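Local coordinates for protein cystathionine gamma-lyase (Saccharomyces cerevisiae, PDB 1N8P) that belongs to the Cys/Met metabolism family of pyridoxal-5'-phosphate-dependent enzymes and carries pyridoxal-5'-phosphate in its pocket, at residues A63-L67 and E68-Y72; N125-L128 and N129-Q133; Q158-A161 and D162-K166; N188-N191 and F192-I196; E225-Q228 and F229-N232. One frame throughout, in Å; residues are numbered along the deposited sequence.

Contact 1: A63-L67 and E68-Y72; sequences AVAAL and ENAQY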
loop_
_atom_site.group_PDB
_atom_site.type_symbol
_atom_site.label_atom_id
_atom_site.label_comp_id
_atom_site.label_asym_id
_atom_site.label_seq_id
_atom_site.Cartn_x
_atom_site.Cartn_y
_atom_site.Cartn_z
ATOM N N ALA A 63 -11.411 -7.531 -16.697
ATOM C CA ALA A 63 -10.695 -6.624 -17.592
ATOM C C ALA A 63 -9.741 -7.383 -18.499
ATOM O O ALA A 63 -9.806 -7.225 -19.708
ATOM C CB ALA A 63 -9.954 -5.563 -16.788
ATOM N N VAL A 64 -8.869 -8.221 -17.936
ATOM C CA VAL A 64 -7.940 -8.953 -18.794
ATOM C C VAL A 64 -8.678 -9.777 -19.859
ATOM O O VAL A 64 -8.360 -9.680 -21.047
ATOM C CB VAL A 64 -7.007 -9.872 -17.991
ATOM C CG1 VAL A 64 -6.223 -10.748 -18.937
ATOM C CG2 VAL A 64 -6.044 -9.040 -17.174
ATOM N N ALA A 65 -9.662 -10.571 -19.438
ATOM C CA ALA A 65 -10.454 -11.386 -20.359
ATOM C C ALA A 65 -11.003 -10.530 -21.502
ATOM O O ALA A 65 -10.888 -10.896 -22.678
ATOM C CB ALA A 65 -11.598 -12.035 -19.606
ATOM N N ALA A 66 -11.596 -9.389 -21.152
ATOM C CA ALA A 66 -12.147 -8.476 -22.152
ATOM C C ALA A 66 -11.095 -8.029 -23.125
ATOM O O ALA A 66 -11.336 -7.972 -24.326
ATOM C CB ALA A 66 -12.752 -7.249 -21.480
ATOM N N LEU A 67 -9.921 -7.684 -22.621
ATOM C CA LEU A 67 -8.877 -7.212 -23.526
ATOM C C LEU A 67 -8.410 -8.405 -24.353
ATOM O O LEU A 67 -7.961 -8.264 -25.498
ATOM C CB LEU A 67 -7.709 -6.592 -22.738
ATOM C CG LEU A 67 -7.970 -5.425 -21.771
ATOM C CD1 LEU A 67 -6.631 -4.988 -21.201
ATOM C CD2 LEU A 67 -8.653 -4.257 -22.461
ATOM N N GLU A 68 -8.547 -9.595 -23.778
ATOM C CA GLU A 68 -8.134 -10.795 -24.475
ATOM C C GLU A 68 -9.257 -11.377 -25.326
ATOM O O GLU A 68 -9.170 -12.524 -25.759
ATOM C CB GLU A 68 -7.663 -11.834 -23.485
ATOM C CG GLU A 68 -6.678 -12.807 -24.080
ATOM C CD GLU A 68 -5.458 -12.098 -24.647
ATOM O OE1 GLU A 68 -4.629 -11.610 -23.859
ATOM O OE2 GLU A 68 -5.328 -12.018 -25.893
ATOM N N ASN A 69 -10.296 -10.578 -25.580
ATOM C CA ASN A 69 -11.459 -10.991 -26.372
ATOM C C ASN A 69 -11.893 -12.337 -25.899
ATOM O O ASN A 69 -12.090 -13.231 -26.701
ATOM C CB ASN A 69 -11.116 -11.096 -27.857
ATOM C CG ASN A 69 -12.344 -11.338 -28.718
ATOM O OD1 ASN A 69 -13.405 -10.789 -28.444
ATOM N ND2 ASN A 69 -12.201 -12.139 -29.770
ATOM N N ALA A 70 -12.040 -12.484 -24.594
ATOM C CA ALA A 70 -12.406 -13.762 -24.022
ATOM C C ALA A 70 -13.543 -13.709 -23.014
ATOM O O ALA A 70 -13.822 -12.687 -22.394
ATOM C CB ALA A 70 -11.174 -14.398 -23.373
ATOM N N GLN A 71 -14.188 -14.846 -22.842
ATOM C CA GLN A 71 -15.290 -14.928 -21.915
ATOM C C GLN A 71 -14.826 -15.006 -20.461
ATOM O O GLN A 71 -15.455 -14.430 -19.574
ATOM C CB GLN A 71 -16.150 -16.151 -22.264
ATOM C CG GLN A 71 -17.021 -15.971 -23.508
ATOM C CD GLN A 71 -18.135 -14.990 -23.277
ATOM O OE1 GLN A 71 -18.985 -15.198 -22.407
ATOM N NE2 GLN A 71 -18.136 -13.901 -24.045
ATOM N N TYR A 72 -13.714 -15.698 -20.227
ATOM C CA TYR A 72 -13.210 -15.881 -18.871
ATOM C C TYR A 72 -11.759 -15.465 -18.565
ATOM O O TYR A 72 -10.894 -15.470 -19.438
ATOM C CB TYR A 72 -13.419 -17.351 -18.472
ATOM C CG TYR A 72 -14.832 -17.836 -18.752
ATOM C CD1 TYR A 72 -15.169 -18.405 -19.989
ATOM C CD2 TYR A 72 -15.849 -17.692 -17.794
ATOM C CE1 TYR A 72 -16.479 -18.817 -20.267
ATOM C CE2 TYR A 72 -17.161 -18.101 -18.061
ATOM C CZ TYR A 72 -17.466 -18.660 -19.297
ATOM O OH TYR A 72 -18.758 -19.053 -19.560
#
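Ala65 and Ala66 meet Asn69 and Ala70 in a Schellman motif that closes helix 55-67. Its two backbone bonds run from Ala70 N to Ala65 O (2.7 Å) and from Asn69 N to Ala66 O (3.1 Å). Asn69 is the C-prime residue, and its positive phi of 46° marks the end of the helix. Glu68 N keeps the helical bond to Val64 O at 2.7 Å and leans weakly on Ala65 O as well.

The apolar part is small. Ala65 CB lies 4.5 Å from Ala70 CB and 3.5 Å from Tyr72 O, where the chain enters strand 72-76. The Tyr72 ring stacks with that of Tyr224.

The polar side chains bond elsewhere in the chain. Glu68 has CG opposite the backbone N (chi1 -154°) and bends again at chi2. This carries its carboxylate off the helix, where OE1 is hydrogen-bonded to His199 NE2. Asn69 ND2 bonds to Asn191 OD1 of the loop 188-196.

The chemistry implies a well-satisfied helix end: the carbonyls of Val64, Ala65 and Ala66 all have N-H partners within the turn, and the polar side-chain ends tie it to neighbouring elements.

Contact 2: N125-L128 and N129-Q133; sequences NDLL and NDLPQ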
loop_
_atom_site.group_PDB
_atom_site.type_symbol
_atom_site.label_atom_id
_atom_site.label_comp_id
_atom_site.label_asym_id
_atom_site.label_seq_id
_atom_site.Cartn_x
_atom_site.Cartn_y
_atom_site.Cartn_z
ATOM N N ASN A 125 11.400 -28.073 -31.137
ATOM C CA ASN A 125 11.658 -26.801 -31.780
ATOM C C ASN A 125 10.937 -27.016 -33.108
ATOM O O ASN A 125 10.624 -28.164 -33.439
ATOM C CB ASN A 125 13.157 -26.635 -31.980
ATOM C CG ASN A 125 13.518 -25.298 -32.542
ATOM O OD1 ASN A 125 13.021 -24.900 -33.597
ATOM N ND2 ASN A 125 14.395 -24.584 -31.844
ATOM N N ASP A 126 10.641 -25.956 -33.855
ATOM C CA ASP A 126 9.946 -26.134 -35.133
ATOM C C ASP A 126 8.703 -26.984 -34.844
ATOM O O ASP A 126 8.696 -28.198 -35.048
ATOM C CB ASP A 126 10.871 -26.851 -36.131
ATOM C CG ASP A 126 10.384 -26.758 -37.577
ATOM O OD1 ASP A 126 10.095 -25.641 -38.054
ATOM O OD2 ASP A 126 10.310 -27.811 -38.252
ATOM N N LEU A 127 7.655 -26.325 -34.364
ATOM C CA LEU A 127 6.413 -26.992 -33.994
ATOM C C LEU A 127 5.642 -27.675 -35.122
ATOM O O LEU A 127 5.362 -28.871 -35.043
ATOM C CB LEU A 127 5.500 -25.996 -33.285
ATOM C CG LEU A 127 4.392 -26.617 -32.447
ATOM C CD1 LEU A 127 5.006 -27.575 -31.445
ATOM C CD2 LEU A 127 3.606 -25.529 -31.736
ATOM N N LEU A 128 5.302 -26.923 -36.170
ATOM C CA LEU A 128 4.534 -27.461 -37.298
ATOM C C LEU A 128 5.092 -28.658 -38.065
ATOM O O LEU A 128 4.410 -29.199 -38.919
ATOM C CB LEU A 128 4.221 -26.349 -38.289
ATOM C CG LEU A 128 3.281 -25.261 -37.757
ATOM C CD1 LEU A 128 3.051 -24.212 -38.824
ATOM C CD2 LEU A 128 1.960 -25.886 -37.351
ATOM N N ASN A 129 6.314 -29.089 -37.768
ATOM C CA ASN A 129 6.886 -30.240 -38.463
ATOM C C ASN A 129 7.096 -31.468 -37.587
ATOM O O ASN A 129 7.166 -32.585 -38.085
ATOM C CB ASN A 129 8.207 -29.854 -39.122
ATOM C CG ASN A 129 8.007 -28.939 -40.307
ATOM O OD1 ASN A 129 7.412 -29.324 -41.311
ATOM N ND2 ASN A 129 8.495 -27.713 -40.194
ATOM N N ASP A 130 7.186 -31.278 -36.279
ATOM C CA ASP A 130 7.404 -32.409 -35.394
ATOM C C ASP A 130 6.200 -32.696 -34.529
ATOM O O ASP A 130 6.172 -33.690 -33.786
ATOM C CB ASP A 130 8.620 -32.147 -34.513
ATOM C CG ASP A 130 9.879 -31.898 -35.325
ATOM O OD1 ASP A 130 9.871 -32.158 -36.556
ATOM O OD2 ASP A 130 10.879 -31.450 -34.727
ATOM N N LEU A 131 5.195 -31.834 -34.631
ATOM C CA LEU A 131 3.997 -32.007 -33.827
ATOM C C LEU A 131 3.213 -33.272 -34.163
ATOM O O LEU A 131 2.690 -33.919 -33.265
ATOM C CB LEU A 131 3.085 -30.788 -33.938
ATOM C CG LEU A 131 1.941 -30.851 -32.920
ATOM C CD1 LEU A 131 2.516 -30.980 -31.506
ATOM C CD2 LEU A 131 1.067 -29.609 -33.051
ATOM N N PRO A 132 3.123 -33.645 -35.455
ATOM C CA PRO A 132 2.378 -34.857 -35.817
ATOM C C PRO A 132 3.076 -36.087 -35.269
ATOM O O PRO A 132 2.461 -36.923 -34.610
ATOM C CB PRO A 132 2.374 -34.814 -37.336
ATOM C CG PRO A 132 3.655 -34.169 -37.636
ATOM C CD PRO A 132 3.739 -33.045 -36.650
ATOM N N GLN A 133 4.372 -36.177 -35.526
ATOM C CA GLN A 133 5.171 -37.289 -35.038
ATOM C C GLN A 133 5.139 -37.448 -33.521
ATOM O O GLN A 133 5.226 -38.568 -33.010
ATOM C CB GLN A 133 6.607 -37.099 -35.485
ATOM C CG GLN A 133 6.715 -36.842 -36.974
ATOM C CD GLN A 133 8.138 -36.657 -37.415
ATOM O OE1 GLN A 133 8.806 -35.685 -37.025
ATOM N NE2 GLN A 133 8.623 -37.590 -38.231
#
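Asp126 and Asn129 join their side chains at the start of helix 127-134. The amide donates from Asn129 ND2 to Asp126 OD2 at 2.7 Å, with an angle of 145° at the hydrogen. The bond arrives on the syn side of the carboxylate but tilted out of its plane. The two flat groups are themselves turned 26° against each other. Asn129 has CG beside its own backbone N (chi1 -71°), which swings the amide back toward the residue three places earlier.

The Asp130 carboxylate is nearby: its OD1 is 4.7 Å from Asp126 OD2, and the two do not touch.

The leucines form another side of the turn. Leu127 CD1 and Leu131 CD1 approach to 4.2 Å. Both residues are buried, and Leu127 and Leu128 pack on Val160 of helix 157-167. Leu127 O takes two backbone bonds, from Leu131 N at 3.0 Å and from Asp130 N at 3.3 Å.

The chemistry implies a first turn with two unlike sides, with apolar branches turned to the neighbouring helix and acids gathered near the helix start. The N-H from Asn129 may ease the charge on Asp126; the nearby Asp130 would, if anything, make that carboxylate harder to ionise.

Contact 3: Q158-A161 and D162-K166; sequences QKVA and DLIKK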
loop_
_atom_site.group_PDB
_atom_site.type_symbol
_atom_site.label_atom_id
_atom_site.label_comp_id
_atom_site.label_asym_id
_atom_site.label_seq_id
_atom_site.Cartn_x
_atom_site.Cartn_y
_atom_site.Cartn_z
ATOM N N GLN A 158 -3.043 -20.949 -35.719
ATOM C CA GLN A 158 -4.071 -21.632 -36.496
ATOM C C GLN A 158 -3.556 -22.951 -37.064
ATOM O O GLN A 158 -4.179 -24.003 -36.860
ATOM C CB GLN A 158 -4.546 -20.745 -37.635
ATOM C CG GLN A 158 -5.810 -21.245 -38.238
ATOM C CD GLN A 158 -6.846 -21.424 -37.201
ATOM O OE1 GLN A 158 -7.573 -20.496 -36.869
ATOM N NE2 GLN A 158 -6.919 -22.616 -36.652
ATOM N N LYS A 159 -2.430 -22.904 -37.777
ATOM C CA LYS A 159 -1.838 -24.128 -38.310
ATOM C C LYS A 159 -1.719 -25.181 -37.187
ATOM O O LYS A 159 -2.053 -26.349 -37.386
ATOM C CB LYS A 159 -0.455 -23.849 -38.924
ATOM C CG LYS A 159 -0.503 -23.413 -40.403
ATOM C CD LYS A 159 0.883 -23.150 -40.954
ATOM C CE LYS A 159 0.916 -23.065 -42.487
ATOM N NZ LYS A 159 0.131 -21.958 -43.125
ATOM N N VAL A 160 -1.270 -24.774 -36.002
ATOM C CA VAL A 160 -1.129 -25.717 -34.910
ATOM C C VAL A 160 -2.474 -26.154 -34.348
ATOM O O VAL A 160 -2.633 -27.319 -34.005
ATOM C CB VAL A 160 -0.240 -25.150 -33.757
ATOM C CG1 VAL A 160 -0.278 -26.071 -32.546
ATOM C CG2 VAL A 160 1.195 -25.027 -34.227
ATOM N N ALA A 161 -3.445 -25.257 -34.232
ATOM C CA ALA A 161 -4.745 -25.684 -33.700
ATOM C C ALA A 161 -5.317 -26.755 -34.630
ATOM O O ALA A 161 -5.832 -27.783 -34.186
ATOM C CB ALA A 161 -5.697 -24.517 -33.630
ATOM N N ASP A 162 -5.211 -26.487 -35.931
ATOM C CA ASP A 162 -5.679 -27.379 -36.973
ATOM C C ASP A 162 -4.944 -28.695 -36.901
ATOM O O ASP A 162 -5.561 -29.741 -36.795
ATOM C CB ASP A 162 -5.433 -26.753 -38.344
ATOM C CG ASP A 162 -6.432 -25.683 -38.684
ATOM O OD1 ASP A 162 -7.379 -25.494 -37.871
ATOM O OD2 ASP A 162 -6.263 -25.052 -39.763
ATOM N N LEU A 163 -3.618 -28.628 -36.976
ATOM C CA LEU A 163 -2.762 -29.811 -36.920
ATOM C C LEU A 163 -3.155 -30.719 -35.761
ATOM O O LEU A 163 -2.954 -31.921 -35.821
ATOM C CB LEU A 163 -1.307 -29.385 -36.752
ATOM C CG LEU A 163 -0.195 -30.339 -37.170
ATOM C CD1 LEU A 163 -0.249 -30.546 -38.672
ATOM C CD2 LEU A 163 1.153 -29.749 -36.787
ATOM N N ILE A 164 -3.718 -30.138 -34.706
ATOM C CA ILE A 164 -4.122 -30.907 -33.533
ATOM C C ILE A 164 -5.431 -31.636 -33.799
ATOM O O ILE A 164 -5.592 -32.788 -33.390
ATOM C CB ILE A 164 -4.244 -29.987 -32.269
ATOM C CG1 ILE A 164 -2.852 -29.558 -31.805
ATOM C CG2 ILE A 164 -4.914 -30.711 -31.137
ATOM C CD1 ILE A 164 -2.846 -28.765 -30.527
ATOM N N LYS A 165 -6.358 -30.967 -34.483
ATOM C CA LYS A 165 -7.650 -31.558 -34.849
ATOM C C LYS A 165 -7.449 -32.710 -35.849
ATOM O O LYS A 165 -8.293 -33.601 -35.981
ATOM C CB LYS A 165 -8.560 -30.513 -35.499
ATOM C CG LYS A 165 -9.033 -29.433 -34.568
ATOM C CD LYS A 165 -9.939 -28.434 -35.295
ATOM C CE LYS A 165 -9.203 -27.631 -36.386
ATOM N NZ LYS A 165 -8.200 -26.643 -35.870
ATOM N N LYS A 166 -6.333 -32.681 -36.563
ATOM C CA LYS A 166 -6.032 -33.714 -37.525
ATOM C C LYS A 166 -5.362 -34.916 -36.894
ATOM O O LYS A 166 -5.903 -36.018 -36.931
ATOM C CB LYS A 166 -5.138 -33.155 -38.600
ATOM C CG LYS A 166 -4.636 -34.196 -39.551
ATOM C CD LYS A 166 -3.999 -33.525 -40.728
ATOM C CE LYS A 166 -3.327 -34.499 -41.633
ATOM N NZ LYS A 166 -2.552 -33.716 -42.623
#
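Gln158 and Asp162 lie one turn apart on helix 157-167 and meet through both backbone and side chain. The backbone bond, Asp162 N to Gln158 O, is 2.8 Å long and almost straight at 173°. The next one, Leu163 N to Lys159 O, is also 2.8 Å. Ala161 O receives Lys165 N at 3.2 Å. Ile164 N is placed less surely and makes only weak bonds, divided between Val160 O and Ala161 O. One turn on, Lys166 N reaches Asp162 O. At the start of the helix, Lys159 N is satisfied by Asp156 OD1.

Gln158 and Lys165 both extend toward the Asp162 carboxylate. Gln158 has CG opposite its backbone N and then bends at chi2 (54°), which brings the amide along the helix toward Asp162. Gln158 NE2 comes to 3.2 Å from Asp162 OD1, with the amide and carboxylate planes 27° apart. Lys165 bends at chi3 and chi4, so that its NZ returns to Asp162 OD1 in a modelled salt bridge. The position of NZ, and so the bridge itself, is doubtful.

On the buried side Val160 CG1 and Ile164 CD1 pack at 4.2 Å. Both side chains rest on Val142 of strand 139-144 and Leu175 of strand 174-178. Leu163 packs on Leu131 of helix 127-134. The helix is thus the crossover of a beta-alpha-beta unit between these two parallel strands. One side is hydrophobic and faces the sheet, another meets the neighbouring helix, and the polar groups lie elsewhere on the surface, as expected of such a helix.

Contact 4: N188-N191 and F192-I196; sequences NPLN and FGADI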
loop_
_atom_site.group_PDB
_atom_site.type_symbol
_atom_site.label_atom_id
_atom_site.label_comp_id
_atom_site.label_asym_id
_atom_site.label_seq_id
_atom_site.Cartn_x
_atom_site.Cartn_y
_atom_site.Cartn_z
ATOM N N ASN A 188 -4.366 -11.491 -29.985
ATOM C CA ASN A 188 -5.399 -12.230 -29.255
ATOM C C ASN A 188 -5.451 -13.679 -29.730
ATOM O O ASN A 188 -6.349 -14.050 -30.505
ATOM C CB ASN A 188 -6.766 -11.577 -29.469
ATOM C CG ASN A 188 -6.900 -10.267 -28.750
ATOM O OD1 ASN A 188 -7.770 -9.469 -29.071
ATOM N ND2 ASN A 188 -6.056 -10.045 -27.757
ATOM N N PRO A 189 -4.501 -14.513 -29.248
ATOM C CA PRO A 189 -4.386 -15.928 -29.599
ATOM C C PRO A 189 -5.680 -16.742 -29.635
ATOM O O PRO A 189 -5.758 -17.701 -30.395
ATOM C CB PRO A 189 -3.367 -16.452 -28.581
ATOM C CG PRO A 189 -2.490 -15.280 -28.378
ATOM C CD PRO A 189 -3.464 -14.145 -28.265
ATOM N N LEU A 190 -6.691 -16.394 -28.840
ATOM C CA LEU A 190 -7.938 -17.179 -28.898
ATOM C C LEU A 190 -8.526 -17.107 -30.309
ATOM O O LEU A 190 -8.950 -18.123 -30.859
ATOM C CB LEU A 190 -8.977 -16.693 -27.885
ATOM C CG LEU A 190 -8.513 -16.765 -26.443
ATOM C CD1 LEU A 190 -9.699 -16.561 -25.489
ATOM C CD2 LEU A 190 -7.821 -18.106 -26.236
ATOM N N ASN A 191 -8.522 -15.912 -30.899
ATOM C CA ASN A 191 -9.032 -15.712 -32.248
ATOM C C ASN A 191 -8.226 -16.503 -33.238
ATOM O O ASN A 191 -8.274 -16.235 -34.428
ATOM C CB ASN A 191 -8.956 -14.249 -32.648
ATOM C CG ASN A 191 -9.695 -13.366 -31.708
ATOM O OD1 ASN A 191 -10.401 -13.853 -30.820
ATOM N ND2 ASN A 191 -9.554 -12.052 -31.885
ATOM N N PHE A 192 -7.468 -17.471 -32.764
ATOM C CA PHE A 192 -6.653 -18.264 -33.671
ATOM C C PHE A 192 -6.609 -19.720 -33.255
ATOM O O PHE A 192 -5.607 -20.405 -33.478
ATOM C CB PHE A 192 -5.226 -17.710 -33.754
ATOM C CG PHE A 192 -5.156 -16.278 -34.223
ATOM C CD1 PHE A 192 -5.265 -15.227 -33.310
ATOM C CD2 PHE A 192 -5.007 -15.984 -35.580
ATOM C CE1 PHE A 192 -5.226 -13.917 -33.736
ATOM C CE2 PHE A 192 -4.968 -14.659 -36.034
ATOM C CZ PHE A 192 -5.077 -13.621 -35.119
ATOM N N GLY A 193 -7.705 -20.179 -32.650
ATOM C CA GLY A 193 -7.797 -21.558 -32.224
ATOM C C GLY A 193 -6.751 -21.852 -31.191
ATOM O O GLY A 193 -5.715 -22.442 -31.472
ATOM N N ALA A 194 -7.026 -21.394 -29.985
ATOM C CA ALA A 194 -6.153 -21.577 -28.843
ATOM C C ALA A 194 -7.192 -21.779 -27.772
ATOM O O ALA A 194 -8.231 -21.126 -27.794
ATOM C CB ALA A 194 -5.331 -20.300 -28.581
ATOM N N ASP A 195 -6.942 -22.694 -26.853
ATOM C CA ASP A 195 -7.920 -22.960 -25.823
ATOM C C ASP A 195 -7.673 -22.124 -24.589
ATOM O O ASP A 195 -8.617 -21.827 -23.845
ATOM C CB ASP A 195 -7.923 -24.444 -25.495
ATOM C CG ASP A 195 -8.257 -25.286 -26.694
ATOM O OD1 ASP A 195 -9.398 -25.190 -27.181
ATOM O OD2 ASP A 195 -7.380 -26.034 -27.158
ATOM N N ILE A 196 -6.417 -21.731 -24.384
ATOM C CA ILE A 196 -6.067 -20.891 -23.244
ATOM C C ILE A 196 -4.941 -19.921 -23.583
ATOM O O ILE A 196 -3.995 -20.284 -24.292
ATOM C CB ILE A 196 -5.599 -21.716 -22.010
ATOM C CG1 ILE A 196 -6.445 -22.958 -21.828
ATOM C CG2 ILE A 196 -5.805 -20.921 -20.750
ATOM C CD1 ILE A 196 -6.080 -23.741 -20.586
#
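Phe192 turns its CG beside the backbone N (chi1 -59°), and this lays the ring against the segment 188-191. Leu190 has a similar first torsion, and its CD2 branch swings forward to Ala194. The Phe192 ring meets the backbone in two ways. Its edge faces Asn188 O, which lies near the ring plane and 3.2 Å from Phe192 CD1. Asn191 O sits over one face.

Leu190 CD2 lies 4.1 Å from Ala194 CB, and Pro189 CB reaches the same methyl at 4.3 Å. Ala194 CB points toward the turn and so touches both the proline ring and the leucine branch.

The backbone is a short 3-10 turn that unwinds into a loop. Asn191 N bonds to Asn188 O at 2.9 Å. Gly193 N then bonds to Leu190 O at 3.0 Å. A weak bond from Phe192 N to Pro189 O is less certain, because that nitrogen is crowded in the model. Gly193 takes a positive phi of 63° and redirects the chain toward strand 196-200.

The turn leads from helix 183-186 into the main sheet. Pro189, Phe192 and Ala194 all pack on Ile157, at the start of helix 157-167. Asp195 OD2 accepts from Leu175 N of strand 174-178. Ile196 pairs through its backbone with Leu175 and Val177, and its side chain touches Leu216 of strand 214-218, so the segment ends between the two strands that flank strand 196-200.

Contact 5: E225-Q228 and F229-N232; sequences ERLQ and FLQN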
loop_
_atom_site.group_PDB
_atom_site.type_symbol
_atom_site.label_atom_id
_atom_site.label_comp_id
_atom_site.label_asym_id
_atom_site.label_seq_id
_atom_site.Cartn_x
_atom_site.Cartn_y
_atom_site.Cartn_z
ATOM N N GLU A 225 -14.013 -23.588 -15.318
ATOM C CA GLU A 225 -14.529 -23.990 -13.994
ATOM C C GLU A 225 -13.682 -25.020 -13.249
ATOM O O GLU A 225 -13.675 -25.060 -12.028
ATOM C CB GLU A 225 -15.960 -24.503 -14.142
ATOM C CG GLU A 225 -16.969 -23.412 -14.458
ATOM C CD GLU A 225 -18.342 -23.979 -14.721
ATOM O OE1 GLU A 225 -18.676 -25.004 -14.095
ATOM O OE2 GLU A 225 -19.084 -23.403 -15.543
ATOM N N ARG A 226 -13.003 -25.880 -13.989
ATOM C CA ARG A 226 -12.108 -26.858 -13.388
ATOM C C ARG A 226 -10.940 -26.018 -12.851
ATOM O O ARG A 226 -10.649 -26.023 -11.649
ATOM C CB ARG A 226 -11.591 -27.830 -14.453
ATOM C CG ARG A 226 -12.526 -28.978 -14.774
ATOM C CD ARG A 226 -12.312 -29.512 -16.187
ATOM N NE ARG A 226 -10.913 -29.736 -16.549
ATOM C CZ ARG A 226 -10.497 -29.848 -17.809
ATOM N NH1 ARG A 226 -11.375 -29.760 -18.809
ATOM N NH2 ARG A 226 -9.205 -30.030 -18.078
ATOM N N LEU A 227 -10.303 -25.277 -13.767
ATOM C CA LEU A 227 -9.171 -24.405 -13.461
ATOM C C LEU A 227 -9.436 -23.448 -12.283
ATOM O O LEU A 227 -8.544 -23.194 -11.474
ATOM C CB LEU A 227 -8.792 -23.616 -14.721
ATOM C CG LEU A 227 -7.395 -23.781 -15.357
ATOM C CD1 LEU A 227 -6.849 -25.185 -15.190
ATOM C CD2 LEU A 227 -7.492 -23.435 -16.831
ATOM N N GLN A 228 -10.642 -22.901 -12.179
ATOM C CA GLN A 228 -10.939 -22.025 -11.050
ATOM C C GLN A 228 -11.021 -22.898 -9.795
ATOM O O GLN A 228 -10.740 -22.428 -8.678
ATOM C CB GLN A 228 -12.272 -21.301 -11.250
ATOM C CG GLN A 228 -12.934 -20.851 -9.955
ATOM C CD GLN A 228 -14.310 -20.242 -10.177
ATOM O OE1 GLN A 228 -14.440 -19.067 -10.510
ATOM N NE2 GLN A 228 -15.347 -21.051 -10.005
ATOM N N PHE A 229 -11.412 -24.168 -9.975
ATOM C CA PHE A 229 -11.518 -25.066 -8.837
ATOM C C PHE A 229 -10.120 -25.165 -8.260
ATOM O O PHE A 229 -9.876 -24.666 -7.177
ATOM C CB PHE A 229 -12.037 -26.461 -9.230
ATOM C CG PHE A 229 -12.133 -27.428 -8.055
ATOM C CD1 PHE A 229 -13.272 -27.480 -7.258
ATOM C CD2 PHE A 229 -11.057 -28.249 -7.718
ATOM C CE1 PHE A 229 -13.337 -28.333 -6.147
ATOM C CE2 PHE A 229 -11.120 -29.098 -6.607
ATOM C CZ PHE A 229 -12.259 -29.138 -5.823
ATOM N N LEU A 230 -9.200 -25.783 -8.995
ATOM C CA LEU A 230 -7.815 -25.908 -8.535
ATOM C C LEU A 230 -7.365 -24.614 -7.842
ATOM O O LEU A 230 -6.751 -24.651 -6.765
ATOM C CB LEU A 230 -6.880 -26.188 -9.718
ATOM C CG LEU A 230 -6.899 -27.593 -10.316
ATOM C CD1 LEU A 230 -6.220 -27.596 -11.651
ATOM C CD2 LEU A 230 -6.192 -28.557 -9.375
ATOM N N GLN A 231 -7.698 -23.477 -8.458
ATOM C CA GLN A 231 -7.337 -22.161 -7.934
ATOM C C GLN A 231 -7.797 -22.015 -6.497
ATOM O O GLN A 231 -6.995 -21.772 -5.593
ATOM C CB GLN A 231 -7.976 -21.050 -8.777
ATOM C CG GLN A 231 -7.646 -19.625 -8.334
ATOM C CD GLN A 231 -8.734 -18.645 -8.734
ATOM O OE1 GLN A 231 -8.461 -17.512 -9.116
ATOM N NE2 GLN A 231 -9.989 -19.082 -8.636
ATOM N N ASN A 232 -9.099 -22.170 -6.287
ATOM C CA ASN A 232 -9.655 -22.030 -4.957
ATOM C C ASN A 232 -9.072 -23.043 -3.980
ATOM O O ASN A 232 -8.868 -22.740 -2.810
ATOM C CB ASN A 232 -11.167 -22.186 -5.018
ATOM C CG ASN A 232 -11.805 -22.098 -3.664
ATOM O OD1 ASN A 232 -12.073 -21.009 -3.177
ATOM N ND2 ASN A 232 -12.043 -23.250 -3.035
#
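Gln228 and Asn232 are joined by a regular alpha-helical bond within helix 221-234, Asn232 N to Gln228 O, 2.9 Å long with an angle of 167° at the hydrogen. The preceding bond, Gln231 N to Leu227 O, is 3.1 Å. Leu230 N bonds to Arg226 O at 3.0 Å, although that oxygen is placed less surely. Phe229 N has a weak bond to Glu225 O and a doubtful one to Arg226 O.

Gln228 O has a second, weak donor in Gln231 NE2 at 3.4 Å. The Gln231 chain is extended, with CG opposite its backbone N (chi1 -179°), and its side chain crosses that of Gln228 at a slant. The two amide planes are nearly parallel, 4° apart, and Gln231 NE2 lies 3.7 Å from Gln228 CG.

Most of the packing is with helix 79-88, strand 72-76 and helix 55-67. Leu227 and Leu230 rest on Thr85 of the first, and Leu227 and Gln228 touch Leu74 of the strand. Gln231 reaches Phe76 of that strand and also Arg57 and Glu61 of helix 55-67. Separately, Asn232 packs on Arg108 of the second subunit. Between the leucines the touch is by methyl groups, with Leu227 CD1 4.3 Å from Leu230 CD1.

Overall arrangement
The five contacts lie round the seven-stranded mixed sheet. Contacts 2 and 3 lie on the neighbouring helices 127-134 and 157-167, with centres about 11 Å apart, and Leu131 CB meets Leu163 CD2 at 3.6 Å. Contact 3 in turn touches contact 4, about 12 Å away between centres. For contacts 4 and 1 the centres are about 11 Å apart, and Ala70 CB packs on Leu190 CD1 at 3.4 Å. Contact 5 touches contact 4 through Ile196 and Leu227. Contacts 2 and 5 are the most distant pair, with centres about 31 Å apart. The side chains of Pro189 and Glu68 lie about 12 and 13 Å from bound pyridoxal-5'-phosphate. That of Asn232 is about 9 Å from a pyridoxal-5'-phosphate.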